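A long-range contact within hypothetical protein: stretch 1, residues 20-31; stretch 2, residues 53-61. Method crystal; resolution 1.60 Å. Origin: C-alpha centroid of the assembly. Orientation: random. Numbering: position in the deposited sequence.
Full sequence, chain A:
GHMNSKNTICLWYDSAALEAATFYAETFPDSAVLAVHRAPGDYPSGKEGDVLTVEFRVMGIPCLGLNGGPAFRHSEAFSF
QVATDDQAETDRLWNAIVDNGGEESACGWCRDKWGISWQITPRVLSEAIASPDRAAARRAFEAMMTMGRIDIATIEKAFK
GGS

Stretch 1 20-31: AATFYAETFPDS
Stretch 2 53-61: TVEFRVMGI

Helix 20-27 lies over strand 53-58, the two running nearly the same way, 28° between their N-to-C directions and their axes 8.7 Å apart at closest approach. Ala-21 sits where helix and strand residues come closest in register: its CA lies 6.3 Å from the CA of Phe-56, over one face of the Phe-56 ring, and its methyl fits in the short gap. Ala-21 CB packs 3.7 Å from Phe-56 CD2 and 3.8 Å from CG1 of Val-54, whose chi1 is t.

One turn on, Tyr-24 also points toward the strand. Its chi1 is m (-58°, chi2 -34°), that of Phe-56 p (67°, chi2 98°), and the rings meet obliquely, planes at 44°, with Tyr-24 CD2 3.5 Å from Phe-56 CE1. Tyr-24 CB touches Val-58 CG1 at 3.8 Å; Val-58 chi1 is m. The tyrosine hydroxyl is satisfied elsewhere in the structure.

Phe-28 (phi/psi -93/152) breaks the helix, and the chain extends through Pro-29 (-68/158) and turns at Asp-30 (47/48). Ser-31 then pairs antiparallel with Val-58 at a non-hydrogen-bonded bridge, CA atoms 4.4 Å apart; Ser-31 CA approaches Arg-57 O at 3.1 Å.

A type I' turn, Val-58 to Ile-61, places Met-59 at 50/50 and Gly-60 at 96/-8, where a CB would jam against the preceding carbonyl. Met-59 N donates to Asp-30 O (3.1 Å) and weakly to Ser-31 OG (3.3 Å). Ser-31, chi1 m, turns that hydroxyl back to donate to Pro-29 O, OG to O 2.8 Å.

Met-59, a selenomethionine, has 102 Å² covered by the helix stretch. Its m, t, m rotamer carries CE to 3.4 Å from Phe-28 CD1 (chi1 m) and SE to 4.1 Å from Pro-29 CD.

Arg-57, t at chi1 and chi2, then bent at chi3 (p, 39°; chi4 -107°), reaches Asp-30 through water: one molecule accepts from Arg-57 NH2 (2.7 Å) and donates weakly to Asp-30 OD1 (3.5 Å).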

# COMPACT_ATOMS: atom_id res chain seq x y z
N ALA A 20 -22.12 9.98 0.55
CA ALA A 20 -20.79 10.14 -0.02
C ALA A 20 -20.09 8.81 -0.12
O ALA A 20 -19.59 8.46 -1.18
CB ALA A 20 -19.97 11.10 0.81
N ALA A 21 -20.06 8.06 0.98
CA ALA A 21 -19.38 6.76 1.03
C ALA A 21 -19.96 5.81 -0.02
O ALA A 21 -19.23 5.09 -0.71
CB ALA A 21 -19.50 6.16 2.41
N THR A 22 -21.28 5.82 -0.13
CA THR A 22 -21.97 4.98 -1.08
C THR A 22 -21.58 5.37 -2.50
O THR A 22 -21.33 4.52 -3.35
CB THR A 22 -23.48 5.11 -0.90
OG1 THR A 22 -23.84 4.63 0.41
CG2 THR A 22 -24.22 4.20 -1.86
N PHE A 23 -21.54 6.68 -2.77
CA PHE A 23 -21.11 7.18 -4.07
C PHE A 23 -19.68 6.76 -4.39
O PHE A 23 -19.40 6.34 -5.51
CB PHE A 23 -21.23 8.72 -4.11
CG PHE A 23 -20.65 9.35 -5.36
CD1 PHE A 23 -21.30 9.28 -6.56
CD2 PHE A 23 -19.43 10.01 -5.31
CE1 PHE A 23 -20.75 9.85 -7.70
CE2 PHE A 23 -18.88 10.58 -6.46
CZ PHE A 23 -19.54 10.49 -7.64
N TYR A 24 -18.77 6.87 -3.43
CA TYR A 24 -17.39 6.52 -3.71
C TYR A 24 -17.31 5.03 -4.02
O TYR A 24 -16.57 4.61 -4.90
CB TYR A 24 -16.48 6.85 -2.53
CG TYR A 24 -16.45 8.30 -2.06
CD1 TYR A 24 -16.60 9.37 -2.94
CD2 TYR A 24 -16.26 8.59 -0.71
CE1 TYR A 24 -16.56 10.69 -2.49
CE2 TYR A 24 -16.20 9.89 -0.26
CZ TYR A 24 -16.37 10.95 -1.15
OH TYR A 24 -16.30 12.24 -0.68
N ALA A 25 -18.09 4.23 -3.31
CA ALA A 25 -18.03 2.78 -3.44
C ALA A 25 -18.49 2.31 -4.82
O ALA A 25 -17.99 1.30 -5.35
CB ALA A 25 -18.82 2.11 -2.33
N GLU A 26 -19.42 3.04 -5.41
CA GLU A 26 -19.95 2.66 -6.72
C GLU A 26 -19.16 3.33 -7.85
O GLU A 26 -19.28 2.93 -9.00
CB GLU A 26 -21.44 2.95 -6.81
CG GLU A 26 -21.82 4.41 -6.70
CD GLU A 26 -23.28 4.62 -6.33
OE1 GLU A 26 -24.02 3.64 -6.12
OE2 GLU A 26 -23.67 5.80 -6.24
N THR A 27 -18.32 4.30 -7.51
CA THR A 27 -17.56 5.08 -8.49
C THR A 27 -16.17 4.54 -8.70
O THR A 27 -15.75 4.32 -9.81
CB THR A 27 -17.48 6.55 -8.04
OG1 THR A 27 -18.78 7.15 -8.11
CG2 THR A 27 -16.63 7.39 -8.99
N PHE A 28 -15.42 4.37 -7.61
CA PHE A 28 -14.03 3.97 -7.71
C PHE A 28 -13.89 2.45 -7.63
O PHE A 28 -14.69 1.79 -6.97
CB PHE A 28 -13.23 4.62 -6.59
CG PHE A 28 -13.24 6.11 -6.63
CD1 PHE A 28 -12.46 6.78 -7.56
CD2 PHE A 28 -14.01 6.84 -5.74
CE1 PHE A 28 -12.46 8.18 -7.59
CE2 PHE A 28 -14.04 8.22 -5.78
CZ PHE A 28 -13.27 8.89 -6.70
N PRO A 29 -12.85 1.91 -8.25
CA PRO A 29 -12.57 0.48 -8.12
C PRO A 29 -12.13 0.13 -6.70
O PRO A 29 -11.62 1.01 -5.97
CB PRO A 29 -11.40 0.28 -9.09
CG PRO A 29 -10.71 1.59 -9.10
CD PRO A 29 -11.82 2.60 -9.04
N ASP A 30 -12.27 -1.14 -6.32
CA ASP A 30 -11.79 -1.64 -5.02
C ASP A 30 -12.18 -0.72 -3.87
O ASP A 30 -11.35 -0.33 -3.02
CB ASP A 30 -10.27 -1.86 -5.06
CG ASP A 30 -9.80 -2.82 -3.98
OD1 ASP A 30 -10.51 -3.79 -3.70
OD2 ASP A 30 -8.72 -2.70 -3.37
N SER A 31 -13.45 -0.34 -3.85
CA SER A 31 -13.97 0.54 -2.81
C SER A 31 -15.31 0.01 -2.29
O SER A 31 -16.09 -0.61 -3.03
CB SER A 31 -14.10 1.97 -3.36
OG SER A 31 -12.87 2.43 -3.90
N THR A 53 -21.12 8.11 12.12
CA THR A 53 -20.00 7.82 11.23
C THR A 53 -20.29 6.67 10.29
O THR A 53 -21.15 5.82 10.54
CB THR A 53 -18.70 7.50 11.99
OG1 THR A 53 -18.88 6.33 12.81
CG2 THR A 53 -18.27 8.63 12.91
N VAL A 54 -19.51 6.63 9.21
CA VAL A 54 -19.57 5.55 8.23
C VAL A 54 -18.14 5.12 7.94
O VAL A 54 -17.32 5.94 7.52
CB VAL A 54 -20.23 6.01 6.93
CG1 VAL A 54 -20.27 4.87 5.94
CG2 VAL A 54 -21.64 6.60 7.17
N GLU A 55 -17.83 3.85 8.17
CA GLU A 55 -16.54 3.30 7.77
C GLU A 55 -16.62 2.91 6.31
O GLU A 55 -17.58 2.29 5.88
CB GLU A 55 -16.17 2.09 8.62
CG GLU A 55 -16.01 2.35 10.11
CD GLU A 55 -15.70 1.06 10.87
OE1 GLU A 55 -14.81 0.31 10.44
OE2 GLU A 55 -16.37 0.79 11.87
N PHE A 56 -15.61 3.29 5.53
CA PHE A 56 -15.53 2.89 4.14
C PHE A 56 -14.09 2.79 3.70
O PHE A 56 -13.20 3.20 4.43
CB PHE A 56 -16.35 3.82 3.23
CG PHE A 56 -15.83 5.25 3.11
CD1 PHE A 56 -15.05 5.64 2.03
CD2 PHE A 56 -16.19 6.22 4.05
CE1 PHE A 56 -14.60 6.96 1.92
CE2 PHE A 56 -15.78 7.53 3.90
CZ PHE A 56 -14.98 7.89 2.84
N ARG A 57 -13.85 2.16 2.55
CA ARG A 57 -12.49 2.02 2.03
C ARG A 57 -12.48 2.49 0.61
O ARG A 57 -13.38 2.12 -0.16
CB ARG A 57 -12.03 0.56 2.09
CG ARG A 57 -10.55 0.33 1.76
CD ARG A 57 -10.15 -1.13 1.80
NE ARG A 57 -11.24 -1.91 1.24
CZ ARG A 57 -12.06 -2.69 1.94
NH1 ARG A 57 -11.90 -2.89 3.25
NH2 ARG A 57 -13.04 -3.31 1.31
N VAL A 58 -11.50 3.30 0.24
CA VAL A 58 -11.33 3.70 -1.16
C VAL A 58 -9.95 3.35 -1.69
O VAL A 58 -8.97 3.94 -1.28
CB VAL A 58 -11.64 5.21 -1.42
CG1 VAL A 58 -13.12 5.45 -1.33
CG2 VAL A 58 -10.92 6.13 -0.47
N MSE A 59 -9.88 2.35 -2.55
CA MSE A 59 -8.63 1.99 -3.22
C MSE A 59 -7.46 1.83 -2.24
O MSE A 59 -6.37 2.37 -2.46
CB MSE A 59 -8.31 3.04 -4.29
CG MSE A 59 -9.30 3.03 -5.44
SE MSE A 59 -9.12 4.56 -6.60
CE MSE A 59 -9.96 5.97 -5.48
N GLY A 60 -7.68 1.04 -1.19
CA GLY A 60 -6.62 0.69 -0.25
C GLY A 60 -6.56 1.55 0.99
O GLY A 60 -5.82 1.23 1.93
N ILE A 61 -7.36 2.63 1.01
CA ILE A 61 -7.31 3.61 2.10
C ILE A 61 -8.53 3.45 3.02
O ILE A 61 -9.67 3.62 2.57
CB ILE A 61 -7.28 5.07 1.56
CG1 ILE A 61 -6.11 5.29 0.61
CG2 ILE A 61 -7.22 6.05 2.71
CD1 ILE A 61 -4.77 5.02 1.19
O HOH W 1 -9.65 -1.09 -1.19
O HOH W 2 -12.64 -2.46 -1.26